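Local coordinates for protein guanine nucleotide exchange factor SRM1 (Saccharomyces cerevisiae, PDB 3OF7) that acts as a guanine nucleotide exchange factor that promotes replacement of GDP by GTP on GSP1/GSP2, binds chromatin and is required for nuclear export of mRNA and ribosomes, at residues L340-V345 / E415-V420; Y399-G404 / E419-I424; A320-S325 / G385-V390; L334-R339 / T371-V376. All coordinates share one frame; numbering follows the deposited sequence.

Contact 1. Residues L340-V345 / E415-V420; sequences LDMFEV and EDDTEV
D417 is the first residue of 415-420 to meet the turn at 340-343. Its carboxylate OD2 lies 3.5 Å from M342 CA and is also near CB and CG of that side chain. A water bridges the two segments here. It donates to D417 OD2 at 2.8 Å and, over a longer 3.3 Å, to D341 O. The other carboxylate oxygen, OD1, accepts from G404 N, so the aspartate is held at both oxygens. D417 CB comes within 3.5 Å of F343 CD2, and the carboxylate plane stands 83° from the ring plane.

T418 takes part through its backbone: its O approaches F343 CB at 3.5 Å.

E419 supplies the main cover of the ring. Its CA is 3.4 Å from F343 CD2, and its CB lies over one face of the ring. CG is anti to the backbone N (chi1 -168°), which puts it over the centre of that face in a CH-pi contact, 3.8 Å from the centroid and 5° off the normal. Beyond CG the extended chain passes CE1 and CZ of F343, and E419 OE2 accepts from K349 N. The bridging water oxygen lies over the centre of the opposite face of F343, so a methylene and a water flank the ring.

The 340-343 segment is a type I beta turn, closed by F343 N to L340 O at 2.9 Å. M342 N also donates to E344 OE1. This is a surface contact between the loop after the third strand of one propeller blade (RCC1 repeat 6) and the short strand 418-419 leading into the outermost strand of the next (repeat 7).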
# COMPACT_ATOMS: atom_id res chain seq x y z
N LEU A 340 -8.23 7.42 15.47
CA LEU A 340 -7.31 8.04 16.43
C LEU A 340 -6.93 7.10 17.59
O LEU A 340 -5.97 7.38 18.33
CB LEU A 340 -7.99 9.31 16.97
CG LEU A 340 -7.26 10.43 17.71
CD1 LEU A 340 -6.10 10.98 16.90
CD2 LEU A 340 -8.28 11.54 18.01
N ASP A 341 -7.65 5.98 17.73
CA ASP A 341 -7.46 5.05 18.86
C ASP A 341 -6.03 4.55 18.99
O ASP A 341 -5.52 4.37 20.11
CB ASP A 341 -8.41 3.84 18.76
CG ASP A 341 -9.88 4.23 18.80
OD1 ASP A 341 -10.26 5.07 19.63
OD2 ASP A 341 -10.65 3.68 17.98
N MET A 342 -5.38 4.31 17.86
CA MET A 342 -3.98 3.85 17.86
C MET A 342 -3.08 4.90 17.22
O MET A 342 -2.03 4.58 16.66
CB MET A 342 -3.85 2.50 17.14
CG MET A 342 -4.54 1.33 17.88
SD MET A 342 -4.72 -0.21 16.94
CE MET A 342 -6.44 -0.12 16.43
N PHE A 343 -3.50 6.16 17.32
CA PHE A 343 -2.76 7.31 16.79
C PHE A 343 -2.53 7.21 15.28
O PHE A 343 -1.55 7.76 14.77
CB PHE A 343 -1.42 7.49 17.50
CG PHE A 343 -1.52 7.87 18.97
CD1 PHE A 343 -2.58 8.65 19.44
CD2 PHE A 343 -0.53 7.48 19.86
CE1 PHE A 343 -2.67 9.02 20.80
CE2 PHE A 343 -0.59 7.85 21.22
CZ PHE A 343 -1.67 8.63 21.68
N GLU A 344 -3.43 6.51 14.57
CA GLU A 344 -3.24 6.25 13.14
C GLU A 344 -3.05 7.54 12.35
O GLU A 344 -2.20 7.60 11.46
CB GLU A 344 -4.40 5.43 12.55
CG GLU A 344 -4.51 4.01 13.11
CD GLU A 344 -5.48 3.88 14.29
OE1 GLU A 344 -5.58 4.83 15.12
OE2 GLU A 344 -6.13 2.81 14.41
N VAL A 345 -3.83 8.57 12.69
CA VAL A 345 -3.80 9.84 11.94
C VAL A 345 -2.59 10.74 12.25
O VAL A 345 -2.31 11.68 11.50
CB VAL A 345 -5.14 10.62 12.06
CG1 VAL A 345 -6.25 9.85 11.36
CG2 VAL A 345 -5.49 10.88 13.52
N GLU A 415 6.44 -0.75 23.20
CA GLU A 415 5.16 -1.21 22.64
C GLU A 415 4.13 -0.10 22.44
O GLU A 415 3.18 -0.26 21.66
CB GLU A 415 4.56 -2.31 23.52
CG GLU A 415 5.17 -3.67 23.32
CD GLU A 415 4.44 -4.77 24.09
OE1 GLU A 415 5.11 -5.53 24.82
OE2 GLU A 415 3.20 -4.86 23.98
N ASP A 416 4.30 1.02 23.14
CA ASP A 416 3.31 2.10 23.13
C ASP A 416 3.15 2.70 21.74
O ASP A 416 4.13 2.78 20.97
CB ASP A 416 3.68 3.21 24.12
CG ASP A 416 4.03 2.66 25.49
OD1 ASP A 416 5.20 2.29 25.70
OD2 ASP A 416 3.12 2.60 26.35
N ASP A 417 1.93 3.11 21.41
CA ASP A 417 1.65 3.76 20.12
C ASP A 417 2.42 5.07 19.98
O ASP A 417 2.68 5.76 20.97
CB ASP A 417 0.16 4.00 19.95
CG ASP A 417 -0.67 2.72 20.07
OD1 ASP A 417 -0.14 1.62 19.78
OD2 ASP A 417 -1.85 2.82 20.45
N THR A 418 2.81 5.38 18.74
CA THR A 418 3.56 6.60 18.43
C THR A 418 2.62 7.66 17.87
O THR A 418 2.00 7.48 16.82
CB THR A 418 4.73 6.31 17.45
OG1 THR A 418 5.63 5.37 18.03
CG2 THR A 418 5.48 7.59 17.12
N GLU A 419 2.53 8.78 18.59
CA GLU A 419 1.49 9.79 18.36
C GLU A 419 1.63 10.63 17.10
O GLU A 419 0.63 10.97 16.46
CB GLU A 419 1.34 10.69 19.59
CG GLU A 419 0.10 11.57 19.56
CD GLU A 419 -0.12 12.32 20.86
OE1 GLU A 419 0.88 12.58 21.57
OE2 GLU A 419 -1.28 12.64 21.18
N VAL A 420 2.86 11.01 16.76
CA VAL A 420 3.12 11.87 15.62
C VAL A 420 4.26 11.27 14.80
O VAL A 420 5.01 10.45 15.32
CB VAL A 420 3.51 13.32 16.05
CG1 VAL A 420 2.31 14.03 16.69
CG2 VAL A 420 4.71 13.31 17.01
O HOH W 1 -2.70 5.26 21.49

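Contact 2. Residues Y399-G404 / E419-I424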
# COMPACT_ATOMS: atom_id res chain seq x y z
N TYR A 399 9.96 8.42 8.52
CA TYR A 399 9.24 8.81 9.73
C TYR A 399 8.04 7.90 9.88
O TYR A 399 7.33 7.65 8.91
CB TYR A 399 8.75 10.27 9.64
CG TYR A 399 9.87 11.28 9.73
CD1 TYR A 399 10.79 11.43 8.69
CD2 TYR A 399 10.02 12.09 10.87
CE1 TYR A 399 11.83 12.35 8.76
CE2 TYR A 399 11.07 13.02 10.95
CZ TYR A 399 11.96 13.14 9.90
OH TYR A 399 12.99 14.04 9.95
N SER A 400 7.79 7.43 11.09
CA SER A 400 6.71 6.48 11.31
C SER A 400 5.86 6.88 12.51
O SER A 400 6.29 7.65 13.37
CB SER A 400 7.27 5.07 11.51
OG SER A 400 8.13 5.04 12.65
N TRP A 401 4.65 6.33 12.56
CA TRP A 401 3.73 6.56 13.66
C TRP A 401 2.57 5.57 13.61
O TRP A 401 2.39 4.86 12.61
CB TRP A 401 3.19 8.00 13.64
CG TRP A 401 2.28 8.36 12.48
CD1 TRP A 401 0.91 8.44 12.50
CD2 TRP A 401 2.68 8.71 11.14
NE1 TRP A 401 0.44 8.82 11.27
CE2 TRP A 401 1.50 8.98 10.41
CE3 TRP A 401 3.92 8.80 10.48
CZ2 TRP A 401 1.51 9.36 9.06
CZ3 TRP A 401 3.94 9.17 9.14
CH2 TRP A 401 2.74 9.45 8.44
N GLY A 402 1.80 5.54 14.69
CA GLY A 402 0.64 4.68 14.77
C GLY A 402 0.81 3.56 15.78
O GLY A 402 1.52 3.71 16.77
N PHE A 403 0.12 2.46 15.52
CA PHE A 403 0.09 1.30 16.42
C PHE A 403 1.49 0.75 16.65
O PHE A 403 2.22 0.48 15.69
CB PHE A 403 -0.82 0.24 15.80
CG PHE A 403 -1.10 -0.93 16.70
CD1 PHE A 403 -0.91 -2.23 16.23
CD2 PHE A 403 -1.57 -0.75 17.99
CE1 PHE A 403 -1.20 -3.34 17.06
CE2 PHE A 403 -1.87 -1.83 18.82
CZ PHE A 403 -1.67 -3.13 18.35
N GLY A 404 1.87 0.60 17.92
CA GLY A 404 3.24 0.24 18.26
C GLY A 404 3.50 -1.19 18.71
O GLY A 404 4.65 -1.63 18.75
N GLU A 419 2.53 8.78 18.59
CA GLU A 419 1.49 9.79 18.36
C GLU A 419 1.63 10.63 17.10
O GLU A 419 0.63 10.97 16.46
CB GLU A 419 1.34 10.69 19.59
CG GLU A 419 0.10 11.57 19.56
CD GLU A 419 -0.12 12.32 20.86
OE1 GLU A 419 0.88 12.58 21.57
OE2 GLU A 419 -1.28 12.64 21.18
N VAL A 420 2.86 11.01 16.76
CA VAL A 420 3.12 11.87 15.62
C VAL A 420 4.26 11.27 14.80
O VAL A 420 5.01 10.45 15.32
CB VAL A 420 3.51 13.32 16.05
CG1 VAL A 420 2.31 14.03 16.69
CG2 VAL A 420 4.71 13.31 17.01
N PRO A 421 4.40 11.69 13.52
CA PRO A 421 5.49 11.17 12.69
C PRO A 421 6.85 11.35 13.37
O PRO A 421 7.25 12.47 13.71
CB PRO A 421 5.38 12.01 11.42
CG PRO A 421 3.91 12.33 11.35
CD PRO A 421 3.52 12.60 12.77
N THR A 422 7.56 10.24 13.54
CA THR A 422 8.78 10.21 14.34
C THR A 422 9.91 9.60 13.52
O THR A 422 9.79 8.51 12.95
CB THR A 422 8.54 9.46 15.67
OG1 THR A 422 7.49 10.12 16.40
CG2 THR A 422 9.78 9.42 16.53
N ARG A 423 11.03 10.33 13.48
CA ARG A 423 12.22 9.91 12.75
C ARG A 423 12.68 8.51 13.12
O ARG A 423 12.81 8.18 14.30
CB ARG A 423 13.33 10.93 13.02
CG ARG A 423 14.67 10.62 12.40
CD ARG A 423 15.63 11.74 12.78
NE ARG A 423 16.97 11.52 12.26
CZ ARG A 423 18.04 12.22 12.66
NH1 ARG A 423 17.91 13.16 13.58
NH2 ARG A 423 19.23 11.96 12.13
N ILE A 424 12.91 7.67 12.11
CA ILE A 424 13.54 6.38 12.31
C ILE A 424 15.06 6.60 12.20
O ILE A 424 15.57 6.94 11.12
CB ILE A 424 13.07 5.32 11.30
CG1 ILE A 424 11.55 5.11 11.42
CG2 ILE A 424 13.82 4.01 11.53
CD1 ILE A 424 10.92 4.29 10.28
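P421 packs on the face of the W401 indole at one end of this strand pair. W401 CB touches the carbonyl of V420, 3.5 Å from its O. CG sits between the backbone N and the carbonyl carbon (chi1 67°), which brings W401 CG to 4.1 Å from P421 N. Further out, CD2 is near P421 CG and CA. CE3 is 3.6 Å from P421 CG and equally near P421 CA, and CZ3 meets P421 CG and CB. P421 CG thus lies over one face of the six-membered ring, offset toward the rim, in a CH-pi contact 3.8 Å from the centroid. The indole NE1 makes a weak hydrogen bond to E344 O, outside the pair.

Between the strands, S400 and T422 form an antiparallel hydrogen-bonded pair. S400 N donates to T422 O, and T422 N to S400 O, both at 2.9 Å. T422 OG1 donates to V420 O, next to the corner of the chain at 420. On the S400 side of the sheet, S400 OG lies 3.6 Å from I424 CG1 and bonds to V409 O.

Y399 and R423 form the next, non-hydrogen-bonded pair. The tyrosine ring lies against the R423 backbone: R423 CA is over its face, 4.0 Å from the centroid, and Y399 CE2 touches R423 CB. M463 of the helix 453-464 touches both side chains. This is the edge of a four-stranded antiparallel propeller blade, where 421-423 is the outermost strand beside 398-402.

Contact 3. Residues A320-S325 / G385-V390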
# COMPACT_ATOMS: atom_id res chain seq x y z
N ALA A 320 -3.43 4.46 2.39
CA ALA A 320 -4.49 4.25 3.39
C ALA A 320 -4.43 2.86 4.01
O ALA A 320 -4.06 1.89 3.35
CB ALA A 320 -5.88 4.52 2.77
N GLY A 321 -4.78 2.78 5.29
CA GLY A 321 -4.80 1.51 6.01
C GLY A 321 -6.20 0.98 6.22
O GLY A 321 -7.07 1.16 5.37
N GLU A 322 -6.43 0.31 7.35
CA GLU A 322 -7.77 -0.19 7.66
C GLU A 322 -8.76 0.96 7.93
O GLU A 322 -9.87 0.99 7.38
CB GLU A 322 -7.76 -1.20 8.82
CG GLU A 322 -9.12 -1.89 8.98
CD GLU A 322 -9.14 -2.99 10.01
OE1 GLU A 322 -8.26 -3.05 10.89
OE2 GLU A 322 -10.09 -3.79 9.94
N HIS A 323 -8.36 1.89 8.79
CA HIS A 323 -9.29 2.92 9.27
C HIS A 323 -8.74 4.33 9.22
O HIS A 323 -9.25 5.22 9.91
CB HIS A 323 -9.71 2.61 10.72
CG HIS A 323 -10.40 1.29 10.89
ND1 HIS A 323 -10.13 0.45 11.95
CD2 HIS A 323 -11.37 0.69 10.16
CE1 HIS A 323 -10.91 -0.62 11.86
NE2 HIS A 323 -11.66 -0.50 10.78
N HIS A 324 -7.71 4.54 8.40
CA HIS A 324 -7.14 5.89 8.23
C HIS A 324 -6.65 6.10 6.81
O HIS A 324 -6.41 5.13 6.08
CB HIS A 324 -6.01 6.16 9.23
CG HIS A 324 -4.75 5.41 8.93
ND1 HIS A 324 -3.57 6.05 8.59
CD2 HIS A 324 -4.47 4.09 8.93
CE1 HIS A 324 -2.62 5.15 8.40
NE2 HIS A 324 -3.14 3.95 8.61
N SER A 325 -6.50 7.36 6.44
CA SER A 325 -6.04 7.72 5.11
C SER A 325 -5.02 8.83 5.18
O SER A 325 -5.10 9.68 6.06
CB SER A 325 -7.22 8.16 4.26
OG SER A 325 -8.18 7.14 4.21
N GLY A 385 0.06 0.81 6.62
CA GLY A 385 -0.34 -0.58 6.88
C GLY A 385 -1.65 -0.53 7.65
O GLY A 385 -2.32 0.50 7.64
N SER A 386 -2.02 -1.61 8.34
CA SER A 386 -3.36 -1.65 8.94
C SER A 386 -3.61 -0.48 9.90
O SER A 386 -4.64 0.21 9.79
CB SER A 386 -3.62 -2.99 9.63
OG SER A 386 -3.68 -4.03 8.66
N HIS A 387 -2.67 -0.27 10.82
CA HIS A 387 -2.79 0.79 11.84
C HIS A 387 -1.50 1.55 12.11
O HIS A 387 -1.33 2.17 13.16
CB HIS A 387 -3.38 0.21 13.14
CG HIS A 387 -4.77 -0.30 12.95
ND1 HIS A 387 -5.88 0.50 13.08
CD2 HIS A 387 -5.22 -1.51 12.55
CE1 HIS A 387 -6.96 -0.19 12.78
NE2 HIS A 387 -6.59 -1.42 12.45
N HIS A 388 -0.59 1.53 11.13
CA HIS A 388 0.64 2.31 11.21
C HIS A 388 0.94 2.92 9.85
O HIS A 388 0.31 2.56 8.85
CB HIS A 388 1.82 1.45 11.71
CG HIS A 388 2.23 0.38 10.74
ND1 HIS A 388 3.37 0.48 9.97
CD2 HIS A 388 1.65 -0.79 10.41
CE1 HIS A 388 3.48 -0.59 9.21
NE2 HIS A 388 2.45 -1.38 9.46
N SER A 389 1.88 3.85 9.82
CA SER A 389 2.27 4.50 8.59
C SER A 389 3.76 4.79 8.61
O SER A 389 4.38 4.83 9.68
CB SER A 389 1.51 5.81 8.40
OG SER A 389 0.11 5.64 8.61
N VAL A 390 4.32 4.97 7.42
CA VAL A 390 5.70 5.38 7.25
C VAL A 390 5.72 6.40 6.11
O VAL A 390 5.17 6.15 5.03
CB VAL A 390 6.63 4.19 6.90
CG1 VAL A 390 8.09 4.65 6.73
CG2 VAL A 390 6.54 3.09 7.96
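The E322 carboxylate and the H387 imidazole cross obliquely, with their planes 63° apart. H387 NE2 donates to E322 OE1 at 2.8 Å. The oxygen is met on its anti side, and the N-H...O angle is 151°. E322 CG is anti to the backbone N (chi1 -170°), and the chain runs on extended to the carboxylate. The other ring nitrogen of H387, ND1, bonds to E344 OE2. The imidazole is therefore gripped between two glutamates, which fixes its rotation.

H323 stands beside this pair. Its ring is set obliquely to that of H387, with centroids 5.3 Å apart. H323 ND1 lies in the plane of the H387 ring, at its edge, 3.3 Å from H387 CE1. That nitrogen bonds to R339 NH1. E322 CG covers one face of the H323 ring.

The backbones of the two turns also meet. E322 N donates to S386 O at 3.0 Å, in the carbonyl plane and on a lone pair. G321 CA approaches G385 O at 3.1 Å; a CB there would clash with that oxygen. S386 OG bonds to E266 OE2.

The segments hold the tight turns that join the first two strands of consecutive blades, near the middle of the RCC1-type beta-propeller.

Contact 4. Residues L334-R339 / T371-V376; sequences LYSCGR and TKLNNV
This is an antiparallel strand pairing at the edge of a four-stranded sheet, with the 370-372 strand outermost beside 334-337. S336 and T371 form the hydrogen-bonded pair: S336 N donates to T371 O at 2.9 Å and T371 N to S336 O at 2.8 Å. One step on, L373 N donates to L334 O at 2.8 Å, nearly in line with the carbonyl. A water extends the ladder by accepting from L334 N and donating to L373 O.

The sheet is one blade of the beta-propeller; the two paired strands come from RCC1 repeat 6, the two inner ones from repeat 5. The Y335 and K372 side chains share one face as a non-hydrogen-bonded pair. Y335 CD1 is 3.5 Å from K372 N, and Y335 CE1 is 3.6 Å from K372 CB. Farther out, K372 CD passes Y335 OH at 3.9 Å before the lysine chain bends at chi3.

L334 and L373 lie side by side and point the same way, with CD2 of L334 4.0 Å from CD1 of L373. The other methyl of L373, CD2, lies 3.7 Å from S336 OG. That hydroxyl bonds to V345 O, while T371 OG1 bonds to Y355 OH.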
# COMPACT_ATOMS: atom_id res chain seq x y z
N LEU A 334 1.07 16.78 4.33
CA LEU A 334 0.35 15.54 4.54
C LEU A 334 -0.95 15.80 5.29
O LEU A 334 -0.96 16.40 6.37
CB LEU A 334 1.22 14.54 5.30
CG LEU A 334 0.79 13.07 5.34
CD1 LEU A 334 0.79 12.44 3.94
CD2 LEU A 334 1.72 12.30 6.27
N TYR A 335 -2.05 15.35 4.69
CA TYR A 335 -3.38 15.46 5.29
C TYR A 335 -3.83 14.08 5.72
O TYR A 335 -3.82 13.14 4.92
CB TYR A 335 -4.37 16.02 4.28
CG TYR A 335 -4.05 17.42 3.83
CD1 TYR A 335 -4.69 18.52 4.41
CD2 TYR A 335 -3.10 17.66 2.82
CE1 TYR A 335 -4.39 19.82 4.00
CE2 TYR A 335 -2.80 18.95 2.41
CZ TYR A 335 -3.45 20.02 3.00
OH TYR A 335 -3.15 21.30 2.59
N SER A 336 -4.23 13.94 6.98
CA SER A 336 -4.72 12.66 7.47
C SER A 336 -6.18 12.73 7.90
O SER A 336 -6.68 13.81 8.27
CB SER A 336 -3.85 12.15 8.62
OG SER A 336 -4.05 12.93 9.78
N CYS A 337 -6.85 11.59 7.84
CA CYS A 337 -8.19 11.45 8.40
C CYS A 337 -8.47 10.00 8.78
O CYS A 337 -7.83 9.08 8.27
CB CYS A 337 -9.26 11.95 7.42
SG CYS A 337 -9.23 11.19 5.80
N GLY A 338 -9.44 9.82 9.67
CA GLY A 338 -9.80 8.50 10.17
C GLY A 338 -9.50 8.31 11.64
O GLY A 338 -9.55 9.25 12.45
N ARG A 339 -9.15 7.07 11.97
CA ARG A 339 -9.07 6.61 13.35
C ARG A 339 -7.93 7.21 14.19
O ARG A 339 -6.83 7.45 13.69
CB ARG A 339 -8.98 5.08 13.35
CG ARG A 339 -9.22 4.46 14.70
CD ARG A 339 -9.46 2.97 14.52
NE ARG A 339 -9.74 2.36 15.82
CZ ARG A 339 -9.90 1.06 16.02
NH1 ARG A 339 -9.81 0.19 15.01
NH2 ARG A 339 -10.16 0.63 17.25
N THR A 371 -6.87 16.54 7.50
CA THR A 371 -6.31 17.55 8.40
C THR A 371 -4.80 17.59 8.20
O THR A 371 -4.12 16.57 8.30
CB THR A 371 -6.68 17.25 9.87
OG1 THR A 371 -8.10 17.09 9.99
CG2 THR A 371 -6.21 18.36 10.82
N LYS A 372 -4.28 18.78 7.90
CA LYS A 372 -2.85 18.94 7.63
C LYS A 372 -2.02 18.69 8.89
O LYS A 372 -2.34 19.21 9.96
CB LYS A 372 -2.55 20.34 7.05
CG LYS A 372 -1.07 20.56 6.73
CD LYS A 372 -0.84 21.72 5.76
CE LYS A 372 -0.63 23.05 6.47
NZ LYS A 372 -0.22 24.14 5.50
N LEU A 373 -0.97 17.89 8.75
CA LEU A 373 -0.05 17.64 9.85
C LEU A 373 0.93 18.79 9.98
O LEU A 373 1.45 19.30 8.98
CB LEU A 373 0.71 16.32 9.67
CG LEU A 373 -0.07 15.00 9.66
CD1 LEU A 373 0.88 13.82 9.84
CD2 LEU A 373 -1.13 14.98 10.74
N ASN A 374 1.19 19.20 11.22
CA ASN A 374 2.10 20.30 11.50
C ASN A 374 3.33 19.81 12.24
O ASN A 374 3.33 18.69 12.78
CB ASN A 374 1.37 21.38 12.30
CG ASN A 374 0.31 22.08 11.49
OD1 ASN A 374 -0.84 22.20 11.91
ND2 ASN A 374 0.68 22.54 10.30
N ASN A 375 4.37 20.63 12.25
CA ASN A 375 5.62 20.28 12.93
C ASN A 375 6.22 18.97 12.40
O ASN A 375 6.66 18.10 13.16
CB ASN A 375 5.43 20.26 14.45
CG ASN A 375 4.82 21.55 14.98
OD1 ASN A 375 3.81 21.52 15.70
ND2 ASN A 375 5.41 22.69 14.63
N VAL A 376 6.19 18.83 11.07
CA VAL A 376 6.79 17.68 10.38
C VAL A 376 7.60 18.21 9.21
O VAL A 376 7.34 19.31 8.72
CB VAL A 376 5.70 16.69 9.85
CG1 VAL A 376 4.99 15.98 11.00
CG2 VAL A 376 4.69 17.40 8.94
O HOH W 2 2.13 18.14 6.51

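In the fold
Contacts 2 and 4 are matching edge pairings in consecutive blades. Their centres are about 12 Å apart, and they touch where P421 CG meets L373 CD1 at 3.7 Å. Contact 3 joins the same two blades nearer the propeller centre, about 9 Å from the centre of the chain, against 17 to 19 Å for the other three. Contact 1 adds a surface link between the repeats and shares E419 and V420 with contact 2. E344 ties contact 1 to contact 3, its OE2 lying 2.7 Å from H387 ND1. H323 O and R339 N, 2.8 Å apart, connect contacts 3 and 4.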